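Local coordinates for BH2602 protein (Bacillus halodurans, PDB 3NWZ) that probably hydrolyses acyl-CoA thioesters as a hotdog-fold member of the thioesterase superfamily, although its physiological substrate is not established, at residues R42-T46 with Y47-L51; T88-D91 with T92-Q96; M97-R100 with Q101-D104. All coordinates share one frame; numbering follows the deposited sequence.

Contact 1: residues R42-T46 with Y47-L51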
loop_
_atom_site.group_PDB
_atom_site.type_symbol
_atom_site.label_atom_id
_atom_site.label_comp_id
_atom_site.label_asym_id
_atom_site.label_seq_id
_atom_site.Cartn_x
_atom_site.Cartn_y
_atom_site.Cartn_z
ATOM N N ARG A 42 1.058 -32.936 13.736
ATOM C CA ARG A 42 0.115 -31.840 13.921
ATOM C C ARG A 42 0.532 -30.780 14.934
ATOM O O ARG A 42 -0.308 -30.203 15.619
ATOM C CB ARG A 42 -1.274 -32.386 14.254
ATOM C CG ARG A 42 -2.074 -32.788 13.019
ATOM C CD ARG A 42 -3.407 -33.400 13.390
ATOM N NE ARG A 42 -4.275 -33.561 12.227
ATOM C CZ ARG A 42 -5.478 -34.130 12.262
ATOM N NH1 ARG A 42 -5.964 -34.599 13.407
ATOM N NH2 ARG A 42 -6.202 -34.224 11.152
ATOM N N ARG A 43 1.835 -30.522 15.012
ATOM C CA ARG A 43 2.354 -29.504 15.907
ATOM C C ARG A 43 2.191 -28.170 15.173
ATOM O O ARG A 43 2.372 -27.104 15.760
ATOM C CB ARG A 43 3.832 -29.769 16.226
ATOM C CG ARG A 43 4.103 -31.132 16.882
ATOM C CD ARG A 43 5.583 -31.338 17.242
ATOM N NE ARG A 43 5.901 -31.114 18.660
ATOM C CZ ARG A 43 5.466 -31.870 19.670
ATOM N NH1 ARG A 43 4.679 -32.913 19.443
ATOM N NH2 ARG A 43 5.829 -31.589 20.916
ATOM N N TYR A 44 1.844 -28.264 13.882
ATOM C CA TYR A 44 1.609 -27.126 12.975
ATOM C C TYR A 44 0.421 -27.442 12.051
ATOM O O TYR A 44 0.343 -28.525 11.472
ATOM C CB TYR A 44 2.823 -26.878 12.079
ATOM C CG TYR A 44 3.989 -26.218 12.740
ATOM C CD1 TYR A 44 3.905 -24.902 13.175
ATOM C CD2 TYR A 44 5.191 -26.896 12.914
ATOM C CE1 TYR A 44 4.994 -24.268 13.767
ATOM C CE2 TYR A 44 6.289 -26.270 13.505
ATOM C CZ TYR A 44 6.180 -24.953 13.928
ATOM O OH TYR A 44 7.247 -24.314 14.505
ATOM N N ALA A 45 -0.489 -26.492 11.884
ATOM C CA ALA A 45 -1.644 -26.717 11.010
ATOM C C ALA A 45 -1.244 -26.795 9.540
ATOM O O ALA A 45 -1.787 -27.615 8.799
ATOM C CB ALA A 45 -2.704 -25.603 11.195
ATOM N N THR A 46 -0.292 -25.951 9.134
ATOM C CA THR A 46 0.156 -25.874 7.742
ATOM C C THR A 46 1.629 -26.197 7.490
ATOM O O THR A 46 2.474 -26.139 8.391
ATOM C CB THR A 46 -0.059 -24.470 7.173
ATOM O OG1 THR A 46 0.836 -23.558 7.834
ATOM C CG2 THR A 46 -1.482 -24.025 7.377
ATOM N N TYR A 47 1.923 -26.494 6.228
ATOM C CA TYR A 47 3.276 -26.824 5.800
ATOM C C TYR A 47 4.175 -25.601 5.833
ATOM O O TYR A 47 5.349 -25.693 6.197
ATOM C CB TYR A 47 3.261 -27.393 4.376
ATOM C CG TYR A 47 2.595 -28.734 4.276
ATOM C CD1 TYR A 47 1.232 -28.834 4.024
ATOM C CD2 TYR A 47 3.314 -29.906 4.498
ATOM C CE1 TYR A 47 0.598 -30.072 4.001
ATOM C CE2 TYR A 47 2.690 -31.139 4.479
ATOM C CZ TYR A 47 1.331 -31.218 4.236
ATOM O OH TYR A 47 0.692 -32.436 4.279
ATOM N N LEU A 48 3.623 -24.457 5.446
ATOM C CA LEU A 48 4.392 -23.222 5.418
ATOM C C LEU A 48 4.953 -22.866 6.791
ATOM O O LEU A 48 6.142 -22.599 6.924
ATOM C CB LEU A 48 3.526 -22.084 4.880
ATOM C CG LEU A 48 4.196 -21.317 3.733
ATOM C CD1 LEU A 48 5.293 -20.384 4.264
ATOM C CD2 LEU A 48 4.772 -22.315 2.725
ATOM N N ALA A 49 4.083 -22.874 7.800
ATOM C CA ALA A 49 4.462 -22.578 9.176
ATOM C C ALA A 49 5.441 -23.649 9.634
ATOM O O ALA A 49 6.499 -23.352 10.190
ATOM C CB ALA A 49 3.230 -22.587 10.055
ATOM N N SER A 50 5.076 -24.903 9.383
ATOM C CA SER A 50 5.908 -26.048 9.742
ATOM C C SER A 50 7.311 -26.030 9.123
ATOM O O SER A 50 8.298 -26.322 9.804
ATOM C CB SER A 50 5.211 -27.348 9.335
ATOM O OG SER A 50 6.097 -28.445 9.487
ATOM N N LEU A 51 7.404 -25.701 7.837
ATOM C CA LEU A 51 8.692 -25.681 7.158
ATOM C C LEU A 51 9.461 -24.415 7.440
ATOM O O LEU A 51 10.654 -24.331 7.150
ATOM C CB LEU A 51 8.513 -25.840 5.648
ATOM C CG LEU A 51 8.275 -27.258 5.100
ATOM C CD1 LEU A 51 7.361 -28.053 6.007
ATOM C CD2 LEU A 51 7.661 -27.153 3.708
#
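The aromatic ring of Tyr44 lies with one face over the backbone of Ser50, one turn into the helix that begins after Thr46. Ser50 CA stands 3.7 Å from the centroid of the Tyr44 ring and 26° off its normal, a CH-pi contact displaced toward the rim. Ala49 O is found over the same face, also near the rim, while Tyr44 CD2 meets Ser50 CB at 3.6 Å and Tyr44 CD1 meets the methyl Ala49 CB at 3.9 Å. A tyrosine suits this place because its broad face can rest on a helix flank where Ala49 and Ser50, both small, present their backbone. Its CG is turned anti to the carbonyl carbon (chi1 -76°), which brings the ring over Ser50 CA; farther out, Tyr44 OH makes a weak hydrogen bond to Ile54 O. Thr46 starts the helix from its N-cap position with two acceptors. Its carbonyl takes the backbone bond Ser50 N to Thr46 O at 3.0 Å, and its hydroxyl takes a weaker but fairly straight one, Ala49 N to Thr46 OG1 at 3.3 Å. Amides of a first helical turn lack carbonyls of a preceding turn, so a threonine that offers OG1 supplies one. Lys39 makes a cation-pi contact with the Tyr47 ring, and Tyr47 OH is hydrogen-bonded to Glu24 of the second subunit. Leu48 packs on Leu73 of that subunit, so this small helix also belongs to the interface. At the other end of the loop Arg42, with its positive phi, closes helix 23-40 in a Schellman motif; a Schellman C-cap, a short linker and a threonine N-cap together make a short capped connection between helix 23-40 and helix 47-52.

Contact 2: residues T88-D91 with T92-Q96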
loop_
_atom_site.group_PDB
_atom_site.type_symbol
_atom_site.label_atom_id
_atom_site.label_comp_id
_atom_site.label_asym_id
_atom_site.label_seq_id
_atom_site.Cartn_x
_atom_site.Cartn_y
_atom_site.Cartn_z
ATOM N N THR A 88 4.897 -12.306 3.892
ATOM C CA THR A 88 4.121 -13.387 4.479
ATOM C C THR A 88 4.205 -13.430 5.998
ATOM O O THR A 88 3.278 -13.887 6.652
ATOM C CB THR A 88 4.573 -14.725 3.877
ATOM O OG1 THR A 88 4.273 -14.710 2.476
ATOM C CG2 THR A 88 3.859 -15.885 4.524
ATOM N N LEU A 89 5.319 -12.962 6.550
ATOM C CA LEU A 89 5.523 -12.929 8.010
ATOM C C LEU A 89 4.686 -11.820 8.616
ATOM O O LEU A 89 3.921 -12.054 9.545
ATOM C CB LEU A 89 6.996 -12.673 8.355
ATOM C CG LEU A 89 7.407 -12.719 9.827
ATOM C CD1 LEU A 89 7.183 -14.122 10.388
ATOM C CD2 LEU A 89 8.882 -12.336 9.930
ATOM N N LEU A 90 4.829 -10.611 8.077
ATOM C CA LEU A 90 4.065 -9.468 8.568
ATOM C C LEU A 90 2.596 -9.851 8.547
ATOM O O LEU A 90 1.885 -9.675 9.529
ATOM C CB LEU A 90 4.298 -8.243 7.670
ATOM C CG LEU A 90 4.876 -6.990 8.334
ATOM C CD1 LEU A 90 4.933 -5.876 7.326
ATOM C CD2 LEU A 90 4.009 -6.578 9.527
ATOM N N ASP A 91 2.152 -10.386 7.409
ATOM C CA ASP A 91 0.768 -10.824 7.231
ATOM C C ASP A 91 0.385 -11.818 8.337
ATOM O O ASP A 91 -0.684 -11.728 8.940
ATOM C CB ASP A 91 0.625 -11.491 5.852
ATOM C CG ASP A 91 -0.766 -12.077 5.616
ATOM O OD1 ASP A 91 -1.752 -11.305 5.589
ATOM O OD2 ASP A 91 -0.868 -13.312 5.452
ATOM N N THR A 92 1.274 -12.763 8.607
ATOM C CA THR A 92 1.011 -13.769 9.622
ATOM C C THR A 92 0.847 -13.114 10.989
ATOM O O THR A 92 -0.083 -13.432 11.732
ATOM C CB THR A 92 2.137 -14.818 9.655
ATOM O OG1 THR A 92 2.283 -15.388 8.352
ATOM C CG2 THR A 92 1.787 -15.930 10.570
ATOM N N ALA A 93 1.747 -12.189 11.310
ATOM C CA ALA A 93 1.680 -11.472 12.579
ATOM C C ALA A 93 0.345 -10.708 12.658
ATOM O O ALA A 93 -0.446 -10.902 13.594
ATOM C CB ALA A 93 2.867 -10.503 12.690
HETATM N N MSE A 94 0.082 -9.869 11.655
HETATM C CA MSE A 94 -1.135 -9.080 11.635
HETATM C C MSE A 94 -2.395 -9.922 11.689
HETATM O O MSE A 94 -3.446 -9.479 12.209
HETATM C CB MSE A 94 -1.159 -8.222 10.398
HETATM C CG MSE A 94 0.105 -7.453 10.202
HETATM SE SE MSE A 94 0.050 -6.439 8.583
HETATM C CE MSE A 94 0.042 -4.665 9.338
ATOM N N GLY A 95 -2.299 -11.136 11.155
ATOM C CA GLY A 95 -3.444 -12.017 11.168
ATOM C C GLY A 95 -3.724 -12.509 12.572
ATOM O O GLY A 95 -4.789 -12.254 13.136
ATOM N N GLN A 96 -2.761 -13.218 13.145
ATOM C CA GLN A 96 -2.940 -13.741 14.479
ATOM C C GLN A 96 -3.378 -12.631 15.429
ATOM O O GLN A 96 -4.208 -12.868 16.308
ATOM C CB GLN A 96 -1.664 -14.436 14.938
ATOM C CG GLN A 96 -1.341 -15.667 14.076
ATOM C CD GLN A 96 -0.434 -16.667 14.773
ATOM O OE1 GLN A 96 0.576 -16.303 15.361
ATOM N NE2 GLN A 96 -0.791 -17.934 14.696
#
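Thr88 and Thr92, one helical turn apart, meet through a carbonyl that takes two donors of the same residue. Thr88 O accepts the amide Thr92 N at 3.0 Å, from well above the carbonyl plane, and also the hydroxyl Thr92 OG1, a bond modelled so short that its exact length is doubtful. Thr92 turns OG1 anti to its own carbonyl carbon (chi1 -56°), and this swings the hydroxyl back toward the preceding turn. The hydroxyl of Thr88 is engaged in the same fashion by Gly84 O. Leu89 gives its carbonyl to Ala93 N at 2.8 Å; its side chain packs on Leu68 and Leu126 of the sheet, and the methyl of Ala93 lets the helix lie close to Val66 and Ala128. At Leu90 the carbonyl receives Met94 N in an almost straight bond (N-H...O angle 178°), and Leu90 CD2 touches CG of Met94, a selenomethionine, at 4.1 Å. Both side chains are apolar, as befits their buried place. Asp91 bonds through its carbonyl to Gly95 N at 2.8 Å, and its OD1 is hydrogen-bonded to Thr110 OG1 of strand 108-117. The chemistry thus divides round the helix: threonine hydroxyls are satisfied by the helix's own carbonyls, the buried carboxylate of Asp91 is bonded to a hydroxyl outside the helix, and the apolar side chains have only packing to offer.

Contact 3: residues M97-R100 with Q101-D104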
loop_
_atom_site.group_PDB
_atom_site.type_symbol
_atom_site.label_atom_id
_atom_site.label_comp_id
_atom_site.label_asym_id
_atom_site.label_seq_id
_atom_site.Cartn_x
_atom_site.Cartn_y
_atom_site.Cartn_z
HETATM N N MSE A 97 -2.835 -11.423 15.232
HETATM C CA MSE A 97 -3.219 -10.244 16.017
HETATM C C MSE A 97 -4.741 -10.077 15.883
HETATM O O MSE A 97 -5.486 -10.207 16.854
HETATM C CB MSE A 97 -2.521 -8.992 15.463
HETATM C CG MSE A 97 -2.887 -7.647 16.148
HETATM SE SE MSE A 97 -2.123 -7.371 17.929
HETATM C CE MSE A 97 -3.443 -8.344 18.990
ATOM N N VAL A 98 -5.202 -9.808 14.661
ATOM C CA VAL A 98 -6.637 -9.652 14.405
ATOM C C VAL A 98 -7.474 -10.771 15.035
ATOM O O VAL A 98 -8.440 -10.524 15.767
ATOM C CB VAL A 98 -6.956 -9.656 12.889
ATOM C CG1 VAL A 98 -8.444 -9.379 12.669
ATOM C CG2 VAL A 98 -6.131 -8.622 12.175
ATOM N N ASN A 99 -7.099 -12.009 14.753
ATOM C CA ASN A 99 -7.861 -13.138 15.250
ATOM C C ASN A 99 -7.905 -13.329 16.762
ATOM O O ASN A 99 -8.827 -13.950 17.286
ATOM C CB ASN A 99 -7.394 -14.397 14.527
ATOM C CG ASN A 99 -7.864 -14.421 13.086
ATOM O OD1 ASN A 99 -9.061 -14.458 12.824
ATOM N ND2 ASN A 99 -6.927 -14.379 12.143
ATOM N N ARG A 100 -6.933 -12.781 17.473
ATOM C CA ARG A 100 -6.946 -12.906 18.916
ATOM C C ARG A 100 -7.909 -11.900 19.555
ATOM O O ARG A 100 -8.369 -12.095 20.685
ATOM C CB ARG A 100 -5.536 -12.741 19.464
ATOM C CG ARG A 100 -4.850 -14.084 19.718
ATOM C CD ARG A 100 -4.260 -14.150 21.121
ATOM N NE ARG A 100 -5.222 -13.812 22.179
ATOM C CZ ARG A 100 -5.592 -12.572 22.512
ATOM N NH1 ARG A 100 -5.087 -11.524 21.871
ATOM N NH2 ARG A 100 -6.468 -12.376 23.495
ATOM N N GLN A 101 -8.232 -10.843 18.807
ATOM C CA GLN A 101 -9.133 -9.794 19.268
ATOM C C GLN A 101 -10.545 -9.990 18.731
ATOM O O GLN A 101 -11.357 -9.056 18.750
ATOM C CB GLN A 101 -8.615 -8.430 18.813
ATOM C CG GLN A 101 -7.355 -7.993 19.531
ATOM C CD GLN A 101 -7.625 -7.678 20.977
ATOM O OE1 GLN A 101 -8.292 -6.693 21.281
ATOM N NE2 GLN A 101 -7.128 -8.521 21.881
ATOM N N LEU A 102 -10.838 -11.198 18.255
ATOM C CA LEU A 102 -12.151 -11.491 17.695
ATOM C C LEU A 102 -12.886 -12.602 18.420
ATOM O O LEU A 102 -12.277 -13.584 18.862
ATOM C CB LEU A 102 -12.042 -11.891 16.215
ATOM C CG LEU A 102 -11.606 -10.912 15.123
ATOM C CD1 LEU A 102 -11.838 -11.569 13.750
ATOM C CD2 LEU A 102 -12.394 -9.637 15.209
ATOM N N PRO A 103 -14.216 -12.461 18.546
ATOM C CA PRO A 103 -15.081 -13.440 19.206
ATOM C C PRO A 103 -14.807 -14.849 18.680
ATOM O O PRO A 103 -14.209 -15.010 17.611
ATOM C CB PRO A 103 -16.472 -12.951 18.836
ATOM C CG PRO A 103 -16.295 -11.465 18.911
ATOM C CD PRO A 103 -14.981 -11.251 18.188
ATOM N N ASP A 104 -15.231 -15.866 19.428
ATOM C CA ASP A 104 -15.030 -17.244 18.995
ATOM C C ASP A 104 -15.790 -17.500 17.697
ATOM O O ASP A 104 -15.304 -18.210 16.815
ATOM C CB ASP A 104 -15.508 -18.224 20.070
ATOM C CG ASP A 104 -14.395 -18.654 20.998
ATOM O OD1 ASP A 104 -14.633 -19.551 21.831
ATOM O OD2 ASP A 104 -13.282 -18.098 20.893
#
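Leu102 folds back over the last turn of the helix, its branches beside those of Val98. Its CB lies 3.9 Å from Val98 O; CG comes nearer to that same carbonyl oxygen, with CD2 beyond it. CD1 reaches the tip of Val98, where Leu102 CD1 and Val98 CG1 are 4.2 Å apart, and it also lies 4.1 Å from Asn99 OD1. With CG anti to its carbonyl carbon (chi1 -67°), the side chain runs alongside Val98, and both pack against Ala108 and Ile140 of the sheet. With an alanine here, CG and both methyls would be gone, and a gap would probably open beside Val98 and Ile140, on which they pack. Val98 O also serves the backbone, receiving Gln101 N at 3.1 Å; a weaker bond from Gln101 N to Met97 O is 3.4 Å long. Gln101 bends at its second torsion (-69°), which brings its amide round to the guanidinium of Arg100. There Gln101 NE2 sits at the edge of that group, 3.6 Å from Arg100 NH1, with the two planes turned 47° apart; since both are donors, this is proximity without a bond, and the arginine's charge is met by Glu58. Nearer the backbone, the methyl CE of Met97, a selenomethionine, touches Gln101 CG at 4.0 Å; the two side chains lie side by side, and both touch Ile132. Gln101 is the first residue to leave helical geometry; the contacts therefore lie at the C-terminal end of the long central helix of the hotdog fold, where the chain passes into the loop before strand 108-117.

Contacts 2 and 3 are successive pieces of helix 83-100: the first lies in its buried middle, the second at its C-terminal end, with centres 13 Å apart. Contact 1, before them in the chain, lies away from the CoA-binding residues; its centre is 15 Å from that of contact 2 and 20 Å from that of contact 3, and it touches neither. Contacts 1 and 2 both reach the second subunit, whereas no other chain of the assembly touches contact 3. Contact 3 comes closer than contact 2 to residues seen to bind CoA, though none is bound to this chain: side chain to side chain, Leu102 is about 7 Å from Lys137, Met94 about 11 Å from His134.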